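Local coordinates for protein CHIR AB1 (Gallus gallus, PDB 2VSD) that serves as an avian Fc receptor of the immune system, this immunoglobulin domain being its antibody-binding part, at the interface of chains A and B. Numbering follows the deposited sequence. Chains: chain A/B, CHIR AB1.

The interface of chains A and B. Residues chain A 33, 76-79, 82; chain B 34, 76-79.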
loop_
_atom_site.group_PDB
_atom_site.type_symbol
_atom_site.label_atom_id
_atom_site.label_comp_id
_atom_site.label_asym_id
_atom_site.label_seq_id
_atom_site.Cartn_x
_atom_site.Cartn_y
_atom_site.Cartn_z
ATOM N N ALA A 33 5.347 2.735 13.197
ATOM C CA ALA A 33 4.827 1.871 12.128
ATOM C C ALA A 33 4.187 2.676 11.001
ATOM O O ALA A 33 3.737 3.804 11.203
ATOM C CB ALA A 33 3.840 0.849 12.687
ATOM N N GLN A 76 2.682 -2.051 9.370
ATOM C CA GLN A 76 3.940 -2.673 8.963
ATOM C C GLN A 76 5.132 -1.997 9.612
ATOM O O GLN A 76 5.171 -0.773 9.802
ATOM C CB GLN A 76 4.133 -2.607 7.430
ATOM C CG GLN A 76 3.035 -3.224 6.594
ATOM C CD GLN A 76 3.401 -3.281 5.112
ATOM O OE1 GLN A 76 3.927 -2.310 4.549
ATOM N NE2 GLN A 76 3.132 -4.416 4.484
ATOM N N VAL A 77 6.124 -2.825 9.934
ATOM C CA VAL A 77 7.399 -2.347 10.442
ATOM C C VAL A 77 8.524 -3.022 9.652
ATOM O O VAL A 77 8.330 -4.084 9.082
ATOM C CB VAL A 77 7.568 -2.648 11.961
ATOM C CG1 VAL A 77 6.537 -1.874 12.762
ATOM C CG2 VAL A 77 7.464 -4.144 12.231
ATOM N N SER A 78 9.699 -2.400 9.633
ATOM C CA SER A 78 10.829 -2.971 8.874
ATOM C C SER A 78 11.936 -3.572 9.750
ATOM O O SER A 78 12.921 -4.104 9.227
ATOM C CB SER A 78 11.420 -1.937 7.910
ATOM O OG SER A 78 11.799 -0.782 8.601
ATOM N N GLU A 79 11.768 -3.485 11.066
ATOM C CA GLU A 79 12.729 -4.042 12.029
ATOM C C GLU A 79 11.935 -4.617 13.198
ATOM O O GLU A 79 11.612 -3.878 14.128
ATOM C CB GLU A 79 13.668 -2.946 12.571
ATOM C CG GLU A 79 14.214 -1.957 11.538
ATOM C CD GLU A 79 15.655 -2.222 11.167
ATOM O OE1 GLU A 79 16.539 -1.984 12.028
ATOM O OE2 GLU A 79 15.912 -2.652 10.017
ATOM N N TRP A 82 7.842 -7.181 9.284
ATOM C CA TRP A 82 6.583 -7.762 9.690
ATOM C C TRP A 82 5.426 -6.896 9.217
ATOM O O TRP A 82 5.519 -5.674 9.216
ATOM C CB TRP A 82 6.523 -7.889 11.222
ATOM C CG TRP A 82 7.217 -9.140 11.794
ATOM C CD1 TRP A 82 7.766 -10.188 11.083
ATOM C CD2 TRP A 82 7.362 -9.488 13.185
ATOM N NE1 TRP A 82 8.277 -11.139 11.950
ATOM C CE2 TRP A 82 8.045 -10.737 13.241
ATOM C CE3 TRP A 82 7.005 -8.857 14.389
ATOM C CZ2 TRP A 82 8.355 -11.370 14.454
ATOM C CZ3 TRP A 82 7.330 -9.487 15.603
ATOM C CH2 TRP A 82 7.994 -10.734 15.621
ATOM N N TRP B 34 10.037 -2.633 3.252
ATOM C CA TRP B 34 8.810 -3.093 2.588
ATOM C C TRP B 34 8.797 -2.445 1.222
ATOM O O TRP B 34 8.965 -1.249 1.124
ATOM C CB TRP B 34 7.562 -2.698 3.407
ATOM C CG TRP B 34 7.259 -3.732 4.436
ATOM C CD1 TRP B 34 7.555 -3.680 5.782
ATOM C CD2 TRP B 34 6.656 -5.008 4.209
ATOM N NE1 TRP B 34 7.134 -4.831 6.395
ATOM C CE2 TRP B 34 6.612 -5.676 5.456
ATOM C CE3 TRP B 34 6.120 -5.641 3.085
ATOM C CZ2 TRP B 34 6.046 -6.922 5.604
ATOM C CZ3 TRP B 34 5.572 -6.899 3.229
ATOM C CH2 TRP B 34 5.536 -7.529 4.481
ATOM N N GLN B 76 9.640 1.590 1.937
ATOM C CA GLN B 76 9.366 2.175 3.249
ATOM C C GLN B 76 10.086 1.428 4.354
ATOM O O GLN B 76 10.228 0.197 4.331
ATOM C CB GLN B 76 7.853 2.159 3.571
ATOM C CG GLN B 76 6.953 2.850 2.572
ATOM C CD GLN B 76 5.511 2.947 3.067
ATOM O OE1 GLN B 76 4.956 1.978 3.603
ATOM N NE2 GLN B 76 4.909 4.115 2.895
ATOM N N VAL B 77 10.524 2.202 5.344
ATOM C CA VAL B 77 11.118 1.654 6.552
ATOM C C VAL B 77 10.454 2.312 7.766
ATOM O O VAL B 77 9.914 3.401 7.662
ATOM C CB VAL B 77 12.657 1.891 6.601
ATOM C CG1 VAL B 77 13.336 1.130 5.476
ATOM C CG2 VAL B 77 12.978 3.379 6.530
ATOM N N SER B 78 10.510 1.644 8.915
ATOM C CA SER B 78 9.873 2.196 10.126
ATOM C C SER B 78 10.864 2.719 11.175
ATOM O O SER B 78 10.449 3.230 12.220
ATOM C CB SER B 78 8.922 1.176 10.759
ATOM O OG SER B 78 9.595 -0.019 11.033
ATOM N N GLU B 79 12.156 2.590 10.891
ATOM C CA GLU B 79 13.219 3.071 11.785
ATOM C C GLU B 79 14.339 3.634 10.916
ATOM O O GLU B 79 15.208 2.875 10.486
ATOM C CB GLU B 79 13.793 1.919 12.633
ATOM C CG GLU B 79 12.771 0.947 13.228
ATOM C CD GLU B 79 12.536 1.167 14.704
ATOM O OE1 GLU B 79 13.457 0.862 15.502
ATOM O OE2 GLU B 79 11.429 1.629 15.075
HETATM O O HOH W 1 5.771 -0.218 5.295
#
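A:Ser78 and B:Ser78 lock the two chains together with a reciprocal pair of hydrogen bonds: the backbone N of each donates to the side-chain OG of the other, 2.8 Å from N to OG and nearly straight at 166°. Each OG sits between its own backbone N and carbonyl carbon (chi1 56°), a turn that points the hydroxyl at the two-fold axis, where it receives the opposite N-H. The two OG atoms themselves are only weakly paired.

Beside this clasp, the indole of B:Trp34 lies against the flat end of A:Gln76. The amide stacks over one indole face, its plane 24° from that of the ring. A:Gln76 CD lies 3.9 Å from the centroid of the B:Trp34 five-membered ring, and A:Gln76 NE2 lies over the six-membered ring, 3.5 Å from B:Trp34 CE3. The glutamine chain runs extended beyond CG, which carries the amide out over the ring. At the indole edge, B:Trp34 NE1 makes a weak, bent hydrogen bond to A:Val77 O, 3.0 Å away, and a longer weak one to A:Trp82 O. An alanine at B:Trp34 would probably leave the A:Gln76 amide without the face it stacks on, less restrained in its turning, and A:Val77 O without its weak donor. Water 1 ties the interface further, bridging OE1 of A:Gln76 and OE1 of B:Gln76 at 2.9 Å from each.

Past the serines, A:Glu79 and B:Glu79 touch through their CG methylenes, 3.7 Å apart. Their bent chains leave A:Glu79 OE1 and B:Glu79 OE1 5.4 Å apart, where like charges would probably repel.

In the immunoglobulin fold, the patch gathers the end of strand 69-78, the loop after it, strand 81-83 and the start of strand 33-39; the pairing may be a crystal contact.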